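Local coordinates for protein YbgK (Escherichia coli, PDB 5DUD) that serves as subunit C of 5-oxoprolinase, which cleaves 5-oxoproline to L-glutamate at the cost of ATP hydrolysis, at residues F64-G74 and R110-G118. Residues are numbered along the deposited sequence; the frame is centred on the assembly and turned at random.
Sequences FETDGWFALTG and RSYLAVAGG
Leu-113 of strand 110-115 meets Phe-70 and Leu-72 of the antiparallel strand 68-74, the two axes running at 158° to one another. The methyl CD1 of Leu-113 does the touching: it lies at the edge of the Phe-70 ring, near the ring plane, 3.8 Å from CD2 of Phe-70, and is 3.9 Å from CD2 of Leu-72. A first torsion of 174° carries CG of Leu-113 to the side away from the backbone N, and CD1 comes to lie against the partner strand. Val-115 extends this apolar face, its CG1 lying 4.4 Å from CB of Phe-70. Phe-64 (strand 60-64) and Leu-100 (strand 99-102), which also border it, belong to the other antiparallel sheet, so the apolar face of this one is turned towards that sheet.

The other face carries Ala-71, Ala-114, Thr-73 and Tyr-112 and is packed by helix 34-44. Thr-73 and Tyr-112 cross at about a right angle, OG1 of Thr-73 resting 3.5 Å from CB of Tyr-112. The hydroxyl touches CB there without bonding to it; its hydrogen bond goes to Ala-36 O, while the phenol OH of Tyr-112 bonds to Glu-54 and the backbone N of Asp-33. At the edge of the Tyr-112 ring sits CA of Gly-74.

Paired backbone bonds set the register. Ala-71 and Ala-114 exchange two, as do Thr-73 and Tyr-112; the bond from Tyr-112 N to Thr-73 O, 3.1 Å, is nearly straight at hydrogen (170°), although the donor stands above the carbonyl plane. A further bond, from Ala-116 N to Trp-69 O, extends the pairing into the type II turn of Val-115 to Gly-118. The chemistry thus divides by face: apolar side chains meet between the sheets, whereas buried hydroxyls on the helix side find hydrogen-bond partners in neighbouring segments, joining the strand pair to its surroundings within the carboxyltransferase domain.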
loop_
_atom_site.group_PDB
_atom_site.type_symbol
_atom_site.label_atom_id
_atom_site.label_comp_id
_atom_site.label_asym_id
_atom_site.label_seq_id
_atom_site.Cartn_x
_atom_site.Cartn_y
_atom_site.Cartn_z
ATOM N N PHE A 64 27.307 -3.641 17.258
ATOM C CA PHE A 64 27.411 -2.177 17.278
ATOM C C PHE A 64 28.866 -1.690 17.222
ATOM O O PHE A 64 29.699 -2.164 17.993
ATOM C CB PHE A 64 26.761 -1.632 18.558
ATOM C CG PHE A 64 25.307 -1.987 18.773
ATOM C CD1 PHE A 64 24.322 -1.471 17.945
ATOM C CD2 PHE A 64 24.913 -2.749 19.864
ATOM C CE1 PHE A 64 22.975 -1.766 18.167
ATOM C CE2 PHE A 64 23.569 -3.047 20.081
ATOM C CZ PHE A 64 22.608 -2.554 19.232
ATOM N N GLU A 65 29.158 -0.743 16.323
ATOM C CA GLU A 65 30.499 -0.188 16.127
ATOM C C GLU A 65 30.673 1.217 16.732
ATOM O O GLU A 65 31.784 1.569 17.124
ATOM C CB GLU A 65 30.796 -0.131 14.625
ATOM C CG GLU A 65 30.629 -1.464 13.907
ATOM C CD GLU A 65 30.912 -1.448 12.417
ATOM O OE1 GLU A 65 31.147 -0.354 11.856
ATOM O OE2 GLU A 65 30.870 -2.538 11.803
ATOM N N THR A 66 29.582 1.990 16.832
ATOM C CA THR A 66 29.602 3.348 17.371
ATOM C C THR A 66 28.838 3.373 18.687
ATOM O O THR A 66 27.877 2.620 18.861
ATOM C CB THR A 66 28.999 4.334 16.352
ATOM N N ASP A 67 29.255 4.260 19.602
ATOM C CA ASP A 67 28.619 4.421 20.914
ATOM C C ASP A 67 27.397 5.334 20.809
ATOM O O ASP A 67 27.402 6.304 20.052
ATOM C CB ASP A 67 29.614 4.988 21.947
ATOM C CG ASP A 67 30.897 4.198 22.104
ATOM O OD1 ASP A 67 30.862 2.964 21.913
ATOM O OD2 ASP A 67 31.933 4.810 22.440
ATOM N N GLY A 68 26.365 5.012 21.564
ATOM C CA GLY A 68 25.135 5.785 21.550
ATOM C C GLY A 68 24.067 5.161 22.412
ATOM O O GLY A 68 24.367 4.613 23.474
ATOM N N TRP A 69 22.811 5.244 21.964
ATOM C CA TRP A 69 21.656 4.694 22.679
ATOM C C TRP A 69 20.800 3.883 21.720
ATOM O O TRP A 69 20.875 4.096 20.509
ATOM C CB TRP A 69 20.822 5.827 23.307
ATOM C CG TRP A 69 21.613 6.768 24.170
ATOM C CD1 TRP A 69 22.364 7.827 23.753
ATOM C CD2 TRP A 69 21.713 6.740 25.598
ATOM N NE1 TRP A 69 22.945 8.449 24.833
ATOM C CE2 TRP A 69 22.555 7.807 25.979
ATOM C CE3 TRP A 69 21.171 5.918 26.596
ATOM C CZ2 TRP A 69 22.866 8.072 27.316
ATOM C CZ3 TRP A 69 21.471 6.190 27.921
ATOM C CH2 TRP A 69 22.319 7.247 28.269
ATOM N N PHE A 70 19.988 2.949 22.253
ATOM C CA PHE A 70 19.100 2.117 21.438
ATOM C C PHE A 70 17.830 1.746 22.214
ATOM O O PHE A 70 17.729 2.018 23.411
ATOM C CB PHE A 70 19.829 0.851 20.946
ATOM C CG PHE A 70 19.793 -0.342 21.874
ATOM C CD1 PHE A 70 20.647 -0.422 22.962
ATOM C CD2 PHE A 70 18.937 -1.407 21.630
ATOM C CE1 PHE A 70 20.635 -1.536 23.800
ATOM C CE2 PHE A 70 18.915 -2.514 22.478
ATOM C CZ PHE A 70 19.761 -2.570 23.557
ATOM N N ALA A 71 16.869 1.134 21.520
ATOM C CA ALA A 71 15.606 0.723 22.128
ATOM C C ALA A 71 14.935 -0.381 21.314
ATOM O O ALA A 71 15.132 -0.455 20.101
ATOM C CB ALA A 71 14.676 1.922 22.248
ATOM N N LEU A 72 14.144 -1.237 21.987
ATOM C CA LEU A 72 13.394 -2.336 21.362
ATOM C C LEU A 72 11.901 -2.213 21.695
ATOM O O LEU A 72 11.564 -1.878 22.826
ATOM C CB LEU A 72 13.921 -3.694 21.841
ATOM C CG LEU A 72 15.203 -4.239 21.213
ATOM C CD1 LEU A 72 15.747 -5.385 22.054
ATOM C CD2 LEU A 72 14.970 -4.707 19.774
ATOM N N THR A 73 11.017 -2.425 20.703
ATOM C CA THR A 73 9.556 -2.356 20.870
ATOM C C THR A 73 8.923 -3.529 20.091
ATOM O O THR A 73 9.645 -4.383 19.574
ATOM C CB THR A 73 9.015 -0.982 20.406
ATOM O OG1 THR A 73 9.573 -0.688 19.135
ATOM C CG2 THR A 73 9.305 0.150 21.399
ATOM N N GLY A 74 7.588 -3.580 20.039
ATOM C CA GLY A 74 6.850 -4.629 19.340
ATOM C C GLY A 74 6.765 -5.911 20.147
ATOM O O GLY A 74 6.582 -5.858 21.365
ATOM N N ARG A 110 5.902 -9.204 14.959
ATOM C CA ARG A 110 6.893 -8.212 14.533
ATOM C C ARG A 110 7.514 -7.409 15.695
ATOM O O ARG A 110 6.809 -6.978 16.603
ATOM C CB ARG A 110 6.271 -7.256 13.503
ATOM C CG ARG A 110 6.107 -7.926 12.135
ATOM C CD ARG A 110 4.943 -7.403 11.320
ATOM N NE ARG A 110 4.685 -8.251 10.149
ATOM C CZ ARG A 110 3.860 -9.301 10.103
ATOM N NH1 ARG A 110 3.169 -9.669 11.180
ATOM N NH2 ARG A 110 3.715 -9.990 8.974
ATOM N N SER A 111 8.850 -7.205 15.635
ATOM C CA SER A 111 9.648 -6.464 16.617
ATOM C C SER A 111 10.409 -5.345 15.911
ATOM O O SER A 111 10.783 -5.508 14.753
ATOM C CB SER A 111 10.621 -7.412 17.323
ATOM O OG SER A 111 11.215 -6.833 18.476
ATOM N N TYR A 112 10.636 -4.214 16.597
ATOM C CA TYR A 112 11.325 -3.065 15.995
ATOM C C TYR A 112 12.583 -2.693 16.780
ATOM O O TYR A 112 12.610 -2.839 17.997
ATOM C CB TYR A 112 10.372 -1.862 15.888
ATOM C CG TYR A 112 9.164 -2.178 15.036
ATOM C CD1 TYR A 112 8.106 -2.921 15.546
ATOM C CD2 TYR A 112 9.130 -1.840 13.689
ATOM C CE1 TYR A 112 7.044 -3.316 14.739
ATOM C CE2 TYR A 112 8.057 -2.202 12.879
ATOM C CZ TYR A 112 7.015 -2.942 13.409
ATOM O OH TYR A 112 5.938 -3.305 12.635
ATOM N N LEU A 113 13.626 -2.225 16.067
ATOM C CA LEU A 113 14.905 -1.828 16.652
ATOM C C LEU A 113 15.326 -0.450 16.114
ATOM O O LEU A 113 15.621 -0.319 14.927
ATOM C CB LEU A 113 15.974 -2.893 16.335
ATOM C CG LEU A 113 17.416 -2.574 16.744
ATOM C CD1 LEU A 113 17.510 -2.242 18.220
ATOM C CD2 LEU A 113 18.338 -3.721 16.422
ATOM N N ALA A 114 15.367 0.560 17.000
ATOM C CA ALA A 114 15.752 1.931 16.660
ATOM C C ALA A 114 17.010 2.349 17.416
ATOM O O ALA A 114 17.185 1.979 18.578
ATOM C CB ALA A 114 14.616 2.879 16.991
ATOM N N VAL A 115 17.868 3.133 16.762
ATOM C CA VAL A 115 19.121 3.620 17.347
ATOM C C VAL A 115 19.142 5.149 17.261
ATOM O O VAL A 115 18.456 5.722 16.416
ATOM C CB VAL A 115 20.362 2.972 16.675
ATOM C CG1 VAL A 115 20.241 1.451 16.654
ATOM C CG2 VAL A 115 20.602 3.513 15.268
ATOM N N ALA A 116 19.933 5.802 18.130
ATOM C CA ALA A 116 20.045 7.269 18.184
ATOM C C ALA A 116 20.696 7.837 16.920
ATOM O O ALA A 116 21.775 7.392 16.531
ATOM C CB ALA A 116 20.846 7.685 19.404
ATOM N N GLY A 117 20.020 8.795 16.290
ATOM C CA GLY A 117 20.454 9.397 15.035
ATOM C C GLY A 117 19.669 8.898 13.834
ATOM O O GLY A 117 19.482 9.649 12.874
ATOM N N GLY A 118 19.227 7.635 13.871
ATOM C CA GLY A 118 18.458 7.010 12.801
ATOM C C GLY A 118 19.359 6.299 11.816
ATOM O O GLY A 118 20.549 6.611 11.730
#